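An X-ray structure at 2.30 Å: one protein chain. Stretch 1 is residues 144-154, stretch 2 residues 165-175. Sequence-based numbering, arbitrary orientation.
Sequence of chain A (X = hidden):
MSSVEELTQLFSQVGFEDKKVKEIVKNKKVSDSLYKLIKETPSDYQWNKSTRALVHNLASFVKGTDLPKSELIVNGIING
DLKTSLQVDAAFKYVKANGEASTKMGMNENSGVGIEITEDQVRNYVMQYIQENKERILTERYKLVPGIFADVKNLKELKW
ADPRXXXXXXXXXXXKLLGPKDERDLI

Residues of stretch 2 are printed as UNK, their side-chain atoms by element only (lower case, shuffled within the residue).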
# COMPACT_ATOMS: atom_id res chain seq x y z
N LEU A 144 -13.46 18.34 -15.78
CA LEU A 144 -12.89 17.02 -16.05
C LEU A 144 -11.78 16.64 -15.08
O LEU A 144 -11.33 15.50 -15.05
CB LEU A 144 -12.37 16.96 -17.50
CG LEU A 144 -11.91 15.61 -18.04
CD1 LEU A 144 -12.93 14.53 -17.72
CD2 LEU A 144 -11.64 15.67 -19.55
N VAL A 145 -11.33 17.60 -14.27
CA VAL A 145 -10.22 17.33 -13.35
C VAL A 145 -10.42 16.12 -12.42
O VAL A 145 -9.48 15.36 -12.17
CB VAL A 145 -9.78 18.60 -12.58
CG1 VAL A 145 -8.85 18.24 -11.45
CG2 VAL A 145 -9.10 19.61 -13.54
N PRO A 146 -11.65 15.91 -11.90
CA PRO A 146 -11.83 14.69 -11.10
C PRO A 146 -11.69 13.40 -11.93
O PRO A 146 -11.32 12.35 -11.40
CB PRO A 146 -13.25 14.84 -10.56
CG PRO A 146 -13.51 16.35 -10.57
CD PRO A 146 -12.81 16.82 -11.81
N GLY A 147 -11.97 13.49 -13.23
CA GLY A 147 -11.80 12.37 -14.13
C GLY A 147 -10.34 12.11 -14.49
O GLY A 147 -9.92 10.97 -14.64
N ILE A 148 -9.57 13.18 -14.63
CA ILE A 148 -8.14 13.05 -14.90
C ILE A 148 -7.48 12.34 -13.73
O ILE A 148 -6.62 11.47 -13.92
CB ILE A 148 -7.51 14.42 -15.11
CG1 ILE A 148 -8.17 15.12 -16.30
CG2 ILE A 148 -5.99 14.30 -15.30
CD1 ILE A 148 -7.51 16.44 -16.66
N PHE A 149 -7.89 12.71 -12.53
CA PHE A 149 -7.34 12.16 -11.30
C PHE A 149 -7.60 10.65 -11.23
O PHE A 149 -6.70 9.85 -10.96
CB PHE A 149 -7.96 12.88 -10.10
CG PHE A 149 -7.43 12.41 -8.78
CD1 PHE A 149 -6.08 12.12 -8.63
CD2 PHE A 149 -8.27 12.28 -7.69
CE1 PHE A 149 -5.58 11.70 -7.41
CE2 PHE A 149 -7.77 11.85 -6.47
CZ PHE A 149 -6.42 11.56 -6.33
N ALA A 150 -8.85 10.27 -11.47
CA ALA A 150 -9.21 8.85 -11.48
C ALA A 150 -8.36 8.05 -12.48
O ALA A 150 -7.94 6.93 -12.19
CB ALA A 150 -10.70 8.66 -11.78
N ASP A 151 -8.10 8.64 -13.65
CA ASP A 151 -7.37 7.95 -14.71
C ASP A 151 -5.87 7.87 -14.41
O ASP A 151 -5.21 6.88 -14.73
CB ASP A 151 -7.59 8.64 -16.07
CG ASP A 151 -9.00 8.46 -16.58
OD1 ASP A 151 -9.76 7.70 -15.95
OD2 ASP A 151 -9.35 9.07 -17.62
N VAL A 152 -5.34 8.93 -13.81
CA VAL A 152 -3.95 8.98 -13.39
C VAL A 152 -3.64 7.95 -12.29
O VAL A 152 -2.63 7.24 -12.37
CB VAL A 152 -3.58 10.42 -12.94
CG1 VAL A 152 -2.28 10.43 -12.16
CG2 VAL A 152 -3.50 11.34 -14.16
N LYS A 153 -4.51 7.84 -11.29
CA LYS A 153 -4.34 6.81 -10.27
C LYS A 153 -4.26 5.41 -10.89
O LYS A 153 -3.47 4.58 -10.46
CB LYS A 153 -5.49 6.85 -9.26
CG LYS A 153 -5.43 8.02 -8.30
CD LYS A 153 -6.47 7.88 -7.19
CE LYS A 153 -7.87 8.16 -7.70
NZ LYS A 153 -8.86 8.23 -6.60
N ASN A 154 -5.07 5.18 -11.91
CA ASN A 154 -5.14 3.87 -12.56
C ASN A 154 -3.97 3.57 -13.53
O ASN A 154 -3.88 2.48 -14.06
CB ASN A 154 -6.51 3.74 -13.25
CG ASN A 154 -6.70 2.41 -13.96
OD1 ASN A 154 -6.89 2.36 -15.18
ND2 ASN A 154 -6.67 1.32 -13.19
N UNK A 165 0.70 12.86 -4.14
CA UNK A 165 1.33 13.78 -5.06
C UNK A 165 0.45 13.98 -6.28
O UNK A 165 0.58 14.97 -6.99
o UNK A 165 2.59 12.02 -6.16
c UNK A 165 2.70 13.26 -5.48
N UNK A 166 -0.46 13.05 -6.53
CA UNK A 166 -1.18 13.09 -7.79
C UNK A 166 -1.97 14.39 -7.99
O UNK A 166 -1.90 15.02 -9.04
c UNK A 166 0.07 10.52 -7.95
c UNK A 166 0.75 9.31 -7.98
c UNK A 166 -1.33 8.14 -8.10
c UNK A 166 -1.32 10.55 -7.99
c UNK A 166 -2.07 11.86 -7.95
c UNK A 166 -2.00 9.35 -8.06
c UNK A 166 0.06 8.12 -8.06
N UNK A 167 -2.71 14.82 -6.97
CA UNK A 167 -3.64 15.94 -7.15
C UNK A 167 -3.00 17.31 -7.39
O UNK A 167 -3.41 18.03 -8.30
n UNK A 167 -7.69 18.19 -8.29
c UNK A 167 -4.65 16.00 -6.01
c UNK A 167 -5.94 16.69 -6.43
c UNK A 167 -7.82 16.71 -8.11
c UNK A 167 -6.50 16.06 -7.69
N UNK A 168 -2.00 17.69 -6.58
CA UNK A 168 -1.30 18.96 -6.80
C UNK A 168 -0.58 19.01 -8.14
O UNK A 168 -0.55 20.05 -8.80
c UNK A 168 -0.27 18.99 -5.66
c UNK A 168 -0.84 18.10 -4.61
c UNK A 168 -1.55 17.01 -5.35
N UNK A 169 0.02 17.89 -8.55
CA UNK A 169 0.73 17.91 -9.82
C UNK A 169 -0.23 18.04 -10.99
O UNK A 169 0.07 18.72 -11.98
c UNK A 169 2.79 16.78 -8.95
c UNK A 169 1.65 16.71 -9.98
c UNK A 169 2.19 16.67 -11.39
c UNK A 169 3.38 15.41 -8.62
N UNK A 170 -1.40 17.42 -10.87
CA UNK A 170 -2.46 17.57 -11.86
C UNK A 170 -3.00 18.99 -11.96
O UNK A 170 -3.14 19.53 -13.05
c UNK A 170 -3.21 15.19 -11.87
c UNK A 170 -3.64 16.63 -11.61
c UNK A 170 -4.21 14.16 -11.42
c UNK A 170 -4.81 17.02 -12.51
N UNK A 171 -3.32 19.59 -10.81
CA UNK A 171 -3.76 20.98 -10.78
C UNK A 171 -2.76 21.91 -11.48
O UNK A 171 -3.15 22.77 -12.26
o UNK A 171 -5.43 20.85 -7.48
c UNK A 171 -4.02 21.44 -9.34
c UNK A 171 -5.28 20.81 -8.73
o UNK A 171 -6.13 20.27 -9.48
N UNK A 172 -1.48 21.71 -11.23
CA UNK A 172 -0.46 22.54 -11.86
C UNK A 172 -0.40 22.34 -13.38
O UNK A 172 -0.32 23.29 -14.13
o UNK A 172 3.41 22.61 -9.69
c UNK A 172 2.43 21.95 -9.34
c UNK A 172 0.91 22.22 -11.29
n UNK A 172 2.54 20.85 -8.61
c UNK A 172 1.03 22.34 -9.79
N UNK A 173 -0.43 21.10 -13.82
CA UNK A 173 -0.32 20.81 -15.24
C UNK A 173 -1.54 21.26 -16.02
O UNK A 173 -1.43 21.71 -17.14
o UNK A 173 3.32 20.19 -14.76
c UNK A 173 1.31 18.90 -14.90
c UNK A 173 2.44 19.71 -15.51
o UNK A 173 2.45 19.85 -16.75
c UNK A 173 -0.05 19.33 -15.46
N UNK A 174 -2.71 21.13 -15.41
CA UNK A 174 -3.95 21.50 -16.08
C UNK A 174 -4.01 23.00 -16.28
O UNK A 174 -4.41 23.48 -17.34
c UNK A 174 -6.44 21.60 -15.78
c UNK A 174 -5.27 19.46 -15.42
c UNK A 174 -5.18 20.98 -15.29
N UNK A 175 -3.55 23.73 -15.27
CA UNK A 175 -3.42 25.19 -15.36
C UNK A 175 -2.62 25.60 -16.59
O UNK A 175 -3.00 26.55 -17.28
c UNK A 175 -3.85 28.06 -14.17
c UNK A 175 -2.54 27.26 -13.96
c UNK A 175 -1.91 27.58 -12.60
c UNK A 175 -2.76 25.75 -14.09

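Position 165 carries one carbon and then one oxygen, and it lies out of reach of stretch 1. This is the short hydroxyl side chain of serine, and OG of Ser165 is hydrogen-bonded elsewhere in the structure.

At position 166 a single carbon leads into a flat ring of six carbons with no heteroatom. Its CB lies 3.6 Å from CE1 of Phe149, near the plane of the Phe149 ring. CG1 of Val152 lies over one face of the hidden ring, 4.2 Å from its nearest carbon, while CG of Lys153 approaches the edge, 3.7 Å from that same carbon. The residue is phenylalanine. A broad apolar ring suits this place because it meets a valine, another aromatic ring and the aliphatic part of a lysine at once.

Position 167 has four carbons in a row ending in nitrogen. A carbon of the chain sits over the face of the Phe149 ring, and the nitrogen packs 3.4 Å from CG1 of Val145. This is lysine: CD of Lys167 is 4.1 Å from the centroid of the Phe149 ring and 18° off the normal, a CH-pi contact made by the apolar part of the chain.

At position 168 three carbons close a ring onto the backbone nitrogen, clear of stretch 1, which identifies proline. Pro168 is exposed. Lacking an amide hydrogen is no handicap in the first turn of a helix.

Position 169 shows four carbons, forked at the first, with one arm two carbons long, none reaching stretch 1: isoleucine. Ile169 is buried, as suits an apolar side chain.

The same pattern recurs at position 170, but here CB points toward stretch 1 and the carbons fit among Val145, Ile148, Phe149 and Val152. This is again isoleucine, whose branches fill the space between the helices. CD1 of Ile170 lies 3.7 Å from CA of Phe149 and 4.0 Å from CG2 of Val152, and CG2 of Ile170 lies 4.1 Å from CG2 of Ile148.

Position 171 has two carbons, the second bearing two oxygens, one of them 3.9 Å from CG1 of Val145: aspartate. At the border of the contact, this short acid can reach the lysine four residues earlier. Asp171 forms a salt bridge with Lys167, its OD1 accepting a hydrogen bond from NZ of Lys167 at 2.9 Å.

At position 172 the third of three carbons carries one oxygen and one nitrogen, beyond reach of stretch 1, giving glutamine; NE2 of Gln172 makes a weak hydrogen bond to O of Pro168, 3.2 Å. Position 173 instead ends in two oxygens after three carbons, also clear of stretch 1, hence glutamate; OE2 of Glu173 is hydrogen-bonded just outside the stretches.

Position 174 has one carbon carrying two others, these methyls lying 4.0 Å from CG2 of Val145 and 4.0 Å from CD1 of Ile148 respectively. It is valine, compact and branched enough to fill this gap. Position 175, four carbons forked at the second, is out of contact: leucine, exposed here.

The two helices cross at 128°, their axes 10.3 Å apart at closest approach, and the stretches bury 480 Å². No hydrogen bond joins them; apolar packing does the work. Val145 is a knob among Lys167, Ile170, Asp171 and Val174, and Ile170 a reciprocal one, flanked by Phe166 against Phe149, Val152 and Lys153, and by Lys167 over the Phe149 ring.

Stretch 2 165-175: SFKPIIDQEVL
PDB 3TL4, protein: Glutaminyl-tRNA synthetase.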